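Local structure of deoxyhypusine hydroxylase (4D50) at residues L234-A248 with L263-S277. The protein hydroxylates the deoxyhypusine side chain of translation factor eIF5A at a diiron centre, completing the formation of hypusine. Residues are numbered along the deposited sequence; the frame is centred on the assembly and turned at random. Where two conformers were deposited one is given.
Sequences LARCTENPMVRHECA and LQAHADDPERVVRES. With FE (Fe (III) ion), chain D; GAI (guanidine), chain H; PER (peroxide ion), chain E.
Leu234 lays its CG over one face of the His266 ring, 4.1 Å from the centroid, a CH-pi contact; the branch point and methyls of leucine give an apolar surface broad enough to cover the flat ring and still reach CG1 of Val274 with CD1. Pro241 suits the first turn of helix 241-254 because it has no N-H to leave without a partner there, just after the N-cap Asn240, whose OD1 accepts from Met242 N. Its ring carbons meet the Glu271 side chain.

Arg244 ties the end of helix 227-235 to the turn before helix 272-289. Its chain bends at chi3, and NE and NH2 both grip Leu234 O side-on, in the guanidinium plane. The two terminal nitrogens meet Asp269 end-on. NH2 reaches OD1 at 3.0 Å, nearly straight at 172°, and NH1 lies 3.0 Å from OD2. The guanidinium and carboxylate planes stand 57° apart, so the pairing is not coplanar, NH2 reaching OD1 from above the carboxylate. Asp269 OD2 also accepts from Glu271 N, closing an Asx turn, while Val274 CG2 lies over one guanidinium face. Val274 is a knob among Leu234, Pro241, Arg244 and His245. An alanine in place of Arg244 would remove the guanidinium, and is likely to leave Asp269 without its cationic mate and Leu234 O without both donors.

His245 uses both ring nitrogens: NE2 binds iron at 2.2 Å, and ND1 donates to Ser277 OG at 2.7 Å, close to the ring plane. Val273 CG1 packs against its CB. Ala248, small enough for close helix packing, sets CB 4.0 Å from Leu263 CD2.

The segments 241-248 and 272-277 of the two helices run almost parallel (5°), their axes 8.5 Å apart. Glu246 and His61 also bind this iron. Because Ser277 OG in turn bonds to Val273 O, the neighbouring helix probably acts as a second shell, helping to hold the His245 ring's rotation with NE2 toward the iron.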
ATOM      1  N   LEU A 234       4.826  -8.787 -13.376  1.00  8.62           N
ATOM      2  CA  LEU A 234       3.391  -9.182 -13.494  1.00  9.43           C
ATOM      3  C   LEU A 234       3.267 -10.517 -14.244  1.00 11.79           C
ATOM      4  O   LEU A 234       2.552 -11.417 -13.787  1.00 11.33           O
ATOM      5  CB  LEU A 234       2.537  -8.058 -14.079  1.00  9.37           C
ATOM      6  CG  LEU A 234       1.063  -8.473 -14.303  1.00  8.19           C
ATOM      7  CD1 LEU A 234       0.284  -8.900 -13.058  1.00  8.49           C
ATOM      8  CD2 LEU A 234       0.347  -7.343 -14.943  1.00  8.21           C
ATOM      9  N   ALA A 235       4.075 -10.662 -15.280  1.00 13.21           N
ATOM     10  CA  ALA A 235       4.027 -11.836 -16.125  1.00 13.25           C
ATOM     11  C   ALA A 235       4.653 -13.066 -15.518  1.00 14.67           C
ATOM     12  O   ALA A 235       4.373 -14.154 -15.994  1.00 16.86           O
ATOM     13  CB  ALA A 235       4.583 -11.532 -17.515  1.00 13.29           C
ATOM     14  N   ARG A 236       5.457 -12.915 -14.468  1.00 13.97           N
ATOM     15  CA  ARG A 236       6.197 -14.066 -13.859  1.00 15.61           C
ATOM     16  C   ARG A 236       5.285 -14.848 -12.931  1.00 14.82           C
ATOM     17  O   ARG A 236       5.003 -14.430 -11.810  1.00 16.98           O
ATOM     18  CB  ARG A 236       7.513 -13.647 -13.163  1.00 17.69           C
ATOM     19  CG  ARG A 236       8.665 -13.366 -14.112  1.00 18.74           C
ATOM     20  CD  ARG A 236      10.066 -13.340 -13.497  1.00 19.39           C
ATOM     21  NE  ARG A 236      10.178 -12.134 -12.678  1.00 21.96           N
ATOM     22  CZ  ARG A 236      10.471 -10.912 -13.124  1.00 19.69           C
ATOM     23  NH1 ARG A 236      10.727 -10.697 -14.404  1.00 23.80           N
ATOM     24  NH2 ARG A 236      10.535  -9.897 -12.241  1.00 18.42           N
ATOM     25  N   CYS A 237       4.770 -15.969 -13.417  1.00 17.49           N
ATOM     26  CA  CYS A 237       3.847 -16.826 -12.619  1.00 18.88           C
ATOM     27  C   CYS A 237       4.501 -17.358 -11.351  1.00 17.28           C
ATOM     28  O   CYS A 237       3.782 -17.705 -10.446  1.00 15.96           O
ATOM     29  CB  CYS A 237       3.289 -18.046 -13.431  1.00 21.67           C
ATOM     30  SG  CYS A 237       4.532 -19.355 -13.899  1.00 31.93           S
ATOM     31  N   THR A 238       5.833 -17.435 -11.277  1.00 16.32           N
ATOM     32  CA  THR A 238       6.541 -17.850 -10.084  1.00 15.84           C
ATOM     33  C   THR A 238       6.624 -16.748  -9.003  1.00 14.92           C
ATOM     34  O   THR A 238       6.881 -17.020  -7.805  1.00 17.80           O
ATOM     35  CB  THR A 238       7.990 -18.292 -10.374  1.00 13.94           C
ATOM     36  OG1 THR A 238       8.690 -17.307 -11.179  1.00 16.87           O
ATOM     37  CG2 THR A 238       8.043 -19.636 -11.178  1.00 15.46           C
ATOM     38  N   GLU A 239       6.406 -15.507  -9.418  1.00 14.34           N
ATOM     39  CA  GLU A 239       6.461 -14.396  -8.476  1.00 14.14           C
ATOM     40  C   GLU A 239       5.323 -14.444  -7.453  1.00 13.52           C
ATOM     41  O   GLU A 239       4.223 -14.880  -7.717  1.00 14.44           O
ATOM     42  CB  GLU A 239       6.514 -13.039  -9.229  1.00 14.37           C
ATOM     43  CG  GLU A 239       6.705 -11.815  -8.303  1.00 14.93           C
ATOM     44  CD  GLU A 239       7.936 -11.850  -7.372  1.00 14.97           C
ATOM     45  OE1 GLU A 239       7.831 -12.337  -6.218  1.00 17.97           O
ATOM     46  OE2 GLU A 239       9.029 -11.334  -7.761  1.00 15.33           O
ATOM     47  N   ASN A 240       5.617 -13.968  -6.245  1.00 13.18           N
ATOM     48  CA  ASN A 240       4.619 -13.910  -5.193  1.00 14.20           C
ATOM     49  C   ASN A 240       3.390 -13.072  -5.611  1.00 12.70           C
ATOM     50  O   ASN A 240       3.560 -12.029  -6.227  1.00 12.54           O
ATOM     51  CB  ASN A 240       5.337 -13.306  -3.990  1.00 14.38           C
ATOM     52  CG  ASN A 240       4.457 -13.193  -2.817  1.00 17.85           C
ATOM     53  OD1 ASN A 240       3.557 -12.397  -2.798  1.00 27.62           O
ATOM     54  ND2 ASN A 240       4.672 -14.018  -1.837  1.00 19.65           N
ATOM     55  N   PRO A 241       2.153 -13.575  -5.394  1.00 15.30           N
ATOM     56  CA  PRO A 241       0.963 -12.897  -5.834  1.00 14.85           C
ATOM     57  C   PRO A 241       0.824 -11.471  -5.272  1.00 13.86           C
ATOM     58  O   PRO A 241       0.349 -10.551  -5.981  1.00 13.94           O
ATOM     59  CB  PRO A 241      -0.196 -13.770  -5.331  1.00 17.35           C
ATOM     60  CG  PRO A 241       0.430 -14.999  -4.811  1.00 17.59           C
ATOM     61  CD  PRO A 241       1.898 -14.954  -4.938  1.00 18.02           C
ATOM     62  N   MET A 242       1.317 -11.238  -4.070  1.00 13.70           N
ATOM     63  CA  MET A 242       1.308  -9.893  -3.485  0.50 13.95           C
ATOM     64  C   MET A 242       2.203  -8.929  -4.292  1.00 12.48           C
ATOM     65  O   MET A 242       1.861  -7.763  -4.462  1.00 11.59           O
ATOM     66  CB  MET A 242       1.779  -9.985  -2.021  0.50 15.71           C
ATOM     67  CG  MET A 242       1.957  -8.679  -1.313  0.50 17.54           C
ATOM     68  SD  MET A 242       2.516  -8.912   0.381  0.50 38.64           S
ATOM     69  CE  MET A 242       4.241  -9.151  -0.024  0.50 19.82           C
ATOM     70  N   VAL A 243       3.343  -9.416  -4.777  1.00 10.07           N
ATOM     71  CA  VAL A 243       4.239  -8.624  -5.629  1.00  9.88           C
ATOM     72  C   VAL A 243       3.614  -8.406  -7.039  1.00  9.62           C
ATOM     73  O   VAL A 243       3.611  -7.270  -7.588  1.00  7.99           O
ATOM     74  CB  VAL A 243       5.593  -9.313  -5.875  1.00  9.99           C
ATOM     75  CG1 VAL A 243       6.443  -8.505  -6.810  1.00 10.21           C
ATOM     76  CG2 VAL A 243       6.336  -9.518  -4.500  1.00 10.87           C
ATOM     77  N   ARG A 244       3.062  -9.474  -7.565  1.00 10.31           N
ATOM     78  CA  ARG A 244       2.456  -9.330  -8.882  1.00  9.94           C
ATOM     79  C   ARG A 244       1.264  -8.371  -8.856  1.00  9.66           C
ATOM     80  O   ARG A 244       1.109  -7.528  -9.742  1.00 10.37           O
ATOM     81  CB  ARG A 244       2.056 -10.660  -9.467  1.00 11.02           C
ATOM     82  CG  ARG A 244       3.190 -11.694  -9.647  1.00 10.45           C
ATOM     83  CD  ARG A 244       2.619 -13.070 -10.021  1.00 10.35           C
ATOM     84  NE  ARG A 244       2.008 -12.913 -11.318  1.00 10.16           N
ATOM     85  CZ  ARG A 244       0.937 -13.558 -11.758  1.00 10.08           C
ATOM     86  NH1 ARG A 244       0.272 -14.409 -10.991  1.00 10.54           N
ATOM     87  NH2 ARG A 244       0.496 -13.206 -12.925  1.00  9.80           N
ATOM     88  N   HIS A 245       0.463  -8.455  -7.811  1.00 10.12           N
ATOM     89  CA  HIS A 245      -0.639  -7.451  -7.611  1.00 11.27           C
ATOM     90  C   HIS A 245      -0.148  -6.007  -7.533  1.00 10.37           C
ATOM     91  O   HIS A 245      -0.740  -5.104  -8.160  1.00 10.35           O
ATOM     92  CB  HIS A 245      -1.502  -7.791  -6.398  1.00 12.44           C
ATOM     93  CG  HIS A 245      -1.682  -6.651  -5.474  1.00 12.82           C
ATOM     94  ND1 HIS A 245      -2.592  -5.649  -5.734  1.00 14.08           N
ATOM     95  CD2 HIS A 245      -1.145  -6.381  -4.262  1.00 14.93           C
ATOM     96  CE1 HIS A 245      -2.524  -4.754  -4.770  1.00 14.69           C
ATOM     97  NE2 HIS A 245      -1.725  -5.213  -3.824  1.00 14.47           N
ATOM     98  N   GLU A 246       0.962  -5.754  -6.806  1.00  9.76           N
ATOM     99  CA  GLU A 246       1.442  -4.418  -6.655  1.00 10.35           C
ATOM    100  C   GLU A 246       1.957  -3.859  -7.989  1.00  9.50           C
ATOM    101  O   GLU A 246       1.726  -2.682  -8.293  1.00 11.61           O
ATOM    102  CB  GLU A 246       2.525  -4.387  -5.540  1.00 11.38           C
ATOM    103  CG  GLU A 246       2.526  -3.112  -4.741  1.00 12.89           C
ATOM    104  CD  GLU A 246       1.243  -2.880  -4.003  1.00 12.80           C
ATOM    105  OE1 GLU A 246       0.825  -3.712  -3.202  1.00 15.69           O
ATOM    106  OE2 GLU A 246       0.638  -1.827  -4.282  1.00 17.41           O
ATOM    107  N   CYS A 247       2.589  -4.733  -8.755  1.00  9.62           N
ATOM    108  CA  CYS A 247       3.087  -4.442 -10.115  1.00  9.31           C
ATOM    109  C   CYS A 247       1.918  -4.121 -11.053  1.00  9.34           C
ATOM    110  O   CYS A 247       1.956  -3.153 -11.782  1.00  7.40           O
ATOM    111  CB  CYS A 247       3.978  -5.557 -10.621  1.00  9.91           C
ATOM    112  SG  CYS A 247       5.577  -5.557  -9.794  1.00 10.88           S
ATOM    113  N   ALA A 248       0.817  -4.863 -10.914  1.00 10.62           N
ATOM    114  CA  ALA A 248      -0.349  -4.616 -11.710  1.00 10.92           C
ATOM    115  C   ALA A 248      -0.953  -3.225 -11.361  1.00 11.43           C
ATOM    116  O   ALA A 248      -1.348  -2.432 -12.248  1.00 12.84           O
ATOM    117  CB  ALA A 248      -1.364  -5.703 -11.463  1.00 11.41           C
ATOM    118  N   LEU A 263      -2.067  -5.524 -18.426  1.00 12.76           N
ATOM    119  CA  LEU A 263      -3.133  -5.789 -17.488  1.00 11.93           C
ATOM    120  C   LEU A 263      -4.225  -6.677 -18.170  1.00 12.54           C
ATOM    121  O   LEU A 263      -4.770  -7.571 -17.551  1.00 11.76           O
ATOM    122  CB  LEU A 263      -3.773  -4.489 -17.040  1.00 10.71           C
ATOM    123  CG  LEU A 263      -2.841  -3.569 -16.240  1.00 10.60           C
ATOM    124  CD1 LEU A 263      -3.314  -2.142 -16.152  1.00 11.02           C
ATOM    125  CD2 LEU A 263      -2.745  -4.208 -14.891  1.00 11.51           C
ATOM    126  N   GLN A 264      -4.580  -6.382 -19.412  1.00 13.19           N
ATOM    127  CA  GLN A 264      -5.628  -7.204 -20.074  1.00 15.54           C
ATOM    128  C   GLN A 264      -5.100  -8.612 -20.186  1.00 14.94           C
ATOM    129  O   GLN A 264      -5.850  -9.569 -20.072  1.00 13.97           O
ATOM    130  CB  GLN A 264      -5.976  -6.648 -21.460  1.00 15.76           C
ATOM    131  CG  GLN A 264      -6.922  -7.478 -22.335  1.00 18.49           C
ATOM    132  CD  GLN A 264      -8.243  -7.681 -21.663  1.00 19.40           C
ATOM    133  OE1 GLN A 264      -8.934  -8.692 -21.899  1.00 23.83           O
ATOM    134  NE2 GLN A 264      -8.633  -6.737 -20.824  1.00 17.35           N
ATOM    135  N   ALA A 265      -3.813  -8.755 -20.484  1.00 16.76           N
ATOM    136  CA  ALA A 265      -3.214 -10.080 -20.620  1.00 15.56           C
ATOM    137  C   ALA A 265      -3.421 -10.926 -19.388  1.00 15.65           C
ATOM    138  O   ALA A 265      -3.465 -12.142 -19.465  1.00 17.16           O
ATOM    139  CB  ALA A 265      -1.720  -9.990 -20.960  1.00 15.03           C
ATOM    140  N   HIS A 266      -3.513 -10.300 -18.211  1.00 13.30           N
ATOM    141  CA  HIS A 266      -3.563 -11.063 -16.957  1.00 13.37           C
ATOM    142  C   HIS A 266      -4.954 -10.982 -16.324  1.00 13.75           C
ATOM    143  O   HIS A 266      -5.152 -11.442 -15.208  1.00 17.66           O
ATOM    144  CB  HIS A 266      -2.417 -10.564 -16.002  1.00 12.83           C
ATOM    145  CG  HIS A 266      -1.069 -10.885 -16.534  1.00 11.36           C
ATOM    146  ND1 HIS A 266      -0.476 -12.113 -16.369  1.00 12.96           N
ATOM    147  CD2 HIS A 266      -0.266 -10.202 -17.393  1.00 11.42           C
ATOM    148  CE1 HIS A 266       0.623 -12.184 -17.093  1.00 12.32           C
ATOM    149  NE2 HIS A 266       0.810 -11.023 -17.675  1.00 13.35           N
ATOM    150  N   ALA A 267      -5.939 -10.443 -17.019  1.00 16.70           N
ATOM    151  CA  ALA A 267      -7.270 -10.273 -16.393  1.00 15.31           C
ATOM    152  C   ALA A 267      -7.981 -11.594 -16.064  1.00 15.63           C
ATOM    153  O   ALA A 267      -8.908 -11.583 -15.234  1.00 14.92           O
ATOM    154  CB  ALA A 267      -8.145  -9.406 -17.281  1.00 17.59           C
ATOM    155  N   ASP A 268      -7.519 -12.725 -16.634  1.00 14.45           N
ATOM    156  CA  ASP A 268      -8.021 -14.061 -16.269  1.00 16.94           C
ATOM    157  C   ASP A 268      -7.004 -14.918 -15.490  1.00 17.06           C
ATOM    158  O   ASP A 268      -7.106 -16.145 -15.386  1.00 18.33           O
ATOM    159  CB  ASP A 268      -8.507 -14.821 -17.518  1.00 17.11           C
ATOM    160  CG  ASP A 268      -9.979 -14.695 -17.785  1.00 18.69           C
ATOM    161  OD1 ASP A 268     -10.713 -14.103 -16.965  1.00 20.53           O
ATOM    162  OD2 ASP A 268     -10.406 -15.252 -18.834  1.00 18.92           O
ATOM    163  N   ASP A 269      -6.029 -14.254 -14.842  1.00 17.78           N
ATOM    164  CA  ASP A 269      -5.000 -14.945 -14.076  1.00 15.93           C
ATOM    165  C   ASP A 269      -5.626 -15.842 -13.026  1.00 14.49           C
ATOM    166  O   ASP A 269      -6.630 -15.527 -12.448  1.00 15.76           O
ATOM    167  CB  ASP A 269      -4.079 -13.914 -13.343  1.00 13.97           C
ATOM    168  CG  ASP A 269      -2.779 -14.497 -12.936  1.00 14.78           C
ATOM    169  OD1 ASP A 269      -1.891 -14.688 -13.830  1.00 15.06           O
ATOM    170  OD2 ASP A 269      -2.603 -14.846 -11.732  1.00 14.80           O
ATOM    171  N   PRO A 270      -4.986 -16.958 -12.725  1.00 16.83           N
ATOM    172  CA  PRO A 270      -5.533 -17.804 -11.648  1.00 17.77           C
ATOM    173  C   PRO A 270      -5.523 -17.214 -10.252  1.00 16.40           C
ATOM    174  O   PRO A 270      -6.194 -17.732  -9.381  1.00 16.99           O
ATOM    175  CB  PRO A 270      -4.672 -19.083 -11.726  1.00 17.97           C
ATOM    176  CG  PRO A 270      -3.454 -18.688 -12.536  1.00 17.62           C
ATOM    177  CD  PRO A 270      -3.839 -17.556 -13.414  1.00 16.47           C
ATOM    178  N   GLU A 271      -4.699 -16.198  -9.996  1.00 15.35           N
ATOM    179  CA  GLU A 271      -4.575 -15.614  -8.654  1.00 13.27           C
ATOM    180  C   GLU A 271      -5.607 -14.511  -8.592  1.00 12.85           C
ATOM    181  O   GLU A 271      -5.612 -13.544  -9.390  1.00 14.86           O
ATOM    182  CB  GLU A 271      -3.150 -15.087  -8.453  1.00 14.96           C
ATOM    183  CG  GLU A 271      -2.138 -16.204  -8.317  1.00 17.42           C
ATOM    184  CD  GLU A 271      -2.267 -16.956  -7.012  1.00 18.81           C
ATOM    185  OE1 GLU A 271      -2.911 -16.436  -6.036  1.00 24.37           O
ATOM    186  OE2 GLU A 271      -1.768 -18.082  -6.949  1.00 24.83           O
ATOM    187  N   ARG A 272      -6.557 -14.713  -7.710  1.00 11.34           N
ATOM    188  CA  ARG A 272      -7.635 -13.770  -7.522  1.00 11.63           C
ATOM    189  C   ARG A 272      -7.124 -12.401  -7.235  1.00 11.05           C
ATOM    190  O   ARG A 272      -7.664 -11.445  -7.782  1.00 12.32           O
ATOM    191  CB  ARG A 272      -8.524 -14.201  -6.334  1.00 11.53           C
ATOM    192  CG  ARG A 272      -9.721 -13.291  -6.206  1.00 11.42           C
ATOM    193  CD  ARG A 272     -10.752 -13.960  -5.307  1.00 12.08           C
ATOM    194  NE  ARG A 272     -11.841 -13.060  -5.067  1.00 11.16           N
ATOM    195  CZ  ARG A 272     -12.847 -13.315  -4.217  1.00 12.20           C
ATOM    196  NH1 ARG A 272     -12.901 -14.469  -3.600  1.00 12.88           N
ATOM    197  NH2 ARG A 272     -13.785 -12.420  -4.027  1.00 12.86           N
ATOM    198  N   VAL A 273      -6.075 -12.252  -6.421  1.00 11.22           N
ATOM    199  CA  VAL A 273      -5.579 -10.926  -6.107  0.50 11.83           C
ATOM    200  C   VAL A 273      -5.032 -10.212  -7.381  1.00 11.15           C
ATOM    201  O   VAL A 273      -5.207  -8.999  -7.580  1.00 11.54           O
ATOM    202  CB  VAL A 273      -4.513 -10.968  -4.999  0.50 12.45           C
ATOM    203  CG1 VAL A 273      -4.218  -9.565  -4.524  0.50 13.03           C
ATOM    204  CG2 VAL A 273      -4.986 -11.827  -3.814  0.50 13.41           C
ATOM    205  N   VAL A 274      -4.395 -10.972  -8.255  1.00 11.54           N
ATOM    206  CA  VAL A 274      -3.931 -10.478  -9.529  1.00 10.82           C
ATOM    207  C   VAL A 274      -5.039 -10.167 -10.526  1.00 10.00           C
ATOM    208  O   VAL A 274      -5.088  -9.040 -11.087  1.00  9.12           O
ATOM    209  CB  VAL A 274      -2.894 -11.459 -10.166  1.00 11.48           C
ATOM    210  CG1 VAL A 274      -2.480 -10.973 -11.562  1.00 12.02           C
ATOM    211  CG2 VAL A 274      -1.686 -11.561  -9.239  1.00 11.53           C
ATOM    212  N   ARG A 275      -5.979 -11.063 -10.731  1.00  9.96           N
ATOM    213  CA  ARG A 275      -7.173 -10.700 -11.528  1.00 10.79           C
ATOM    214  C   ARG A 275      -7.870  -9.448 -11.096  1.00 10.30           C
ATOM    215  O   ARG A 275      -8.265  -8.601 -11.907  1.00 10.76           O
ATOM    216  CB  ARG A 275      -8.230 -11.838 -11.583  1.00 12.86           C
ATOM    217  CG  ARG A 275      -7.828 -13.142 -12.218  1.00 15.67           C
ATOM    218  CD  ARG A 275      -9.123 -13.970 -12.339  1.00 16.13           C
ATOM    219  NE  ARG A 275      -9.858 -14.257 -11.098  1.00 15.67           N
ATOM    220  CZ  ARG A 275      -9.572 -15.280 -10.283  1.00 15.50           C
ATOM    221  NH1 ARG A 275      -8.481 -16.005 -10.491  1.00 17.12           N
ATOM    222  NH2 ARG A 275     -10.285 -15.535  -9.196  1.00 15.06           N
ATOM    223  N   GLU A 276      -8.119  -9.332  -9.786  1.00 10.05           N
ATOM    224  CA  GLU A 276      -8.885  -8.176  -9.320  1.00 10.45           C
ATOM    225  C   GLU A 276      -8.130  -6.901  -9.435  1.00  9.88           C
ATOM    226  O   GLU A 276      -8.744  -5.867  -9.757  1.00  9.56           O
ATOM    227  CB  GLU A 276      -9.313  -8.405  -7.884  1.00 10.37           C
ATOM    228  CG  GLU A 276     -10.383  -9.440  -7.778  1.00 11.26           C
ATOM    229  CD  GLU A 276     -10.852  -9.697  -6.340  1.00 13.16           C
ATOM    230  OE1 GLU A 276     -10.298  -9.186  -5.301  1.00 14.17           O
ATOM    231  OE2 GLU A 276     -11.857 -10.472  -6.282  1.00 12.73           O
ATOM    232  N   SER A 277      -6.818  -6.947  -9.230  1.00 10.62           N
ATOM    233  CA  SER A 277      -6.012  -5.728  -9.489  1.00 12.68           C
ATOM    234  C   SER A 277      -6.104  -5.287 -10.935  1.00 11.43           C
ATOM    235  O   SER A 277      -6.274  -4.088 -11.220  1.00 10.60           O
ATOM    236  CB  SER A 277      -4.524  -5.816  -9.073  1.00 13.32           C
ATOM    237  OG  SER A 277      -4.499  -5.866  -7.676  1.00 16.71           O
TER
HETATM  238 FE    FE D 302      -0.909  -4.121  -2.093  1.00 16.41          FE
HETATM  239  C   GAI H 406       5.353 -17.635  -4.855  1.00 29.49           C
HETATM  240  N1  GAI H 406       4.437 -17.755  -4.013  1.00 28.15           N
HETATM  241  N2  GAI H 406       6.499 -17.090  -4.447  1.00 26.22           N
HETATM  242  N3  GAI H 406       5.187 -18.010  -6.132  1.00 26.18           N
HETATM  243  O1  PER E 303       0.088  -5.580   0.041  1.00 21.40           O
HETATM  244  O2  PER E 303      -0.026  -6.004  -1.437  1.00 18.93           O
HETATM  245  O   HOH W   1      -1.626  -2.229  -2.848  1.00 13.42           O
HETATM  246  O   HOH W   2       0.185  -2.752  -0.482  1.00 26.36           O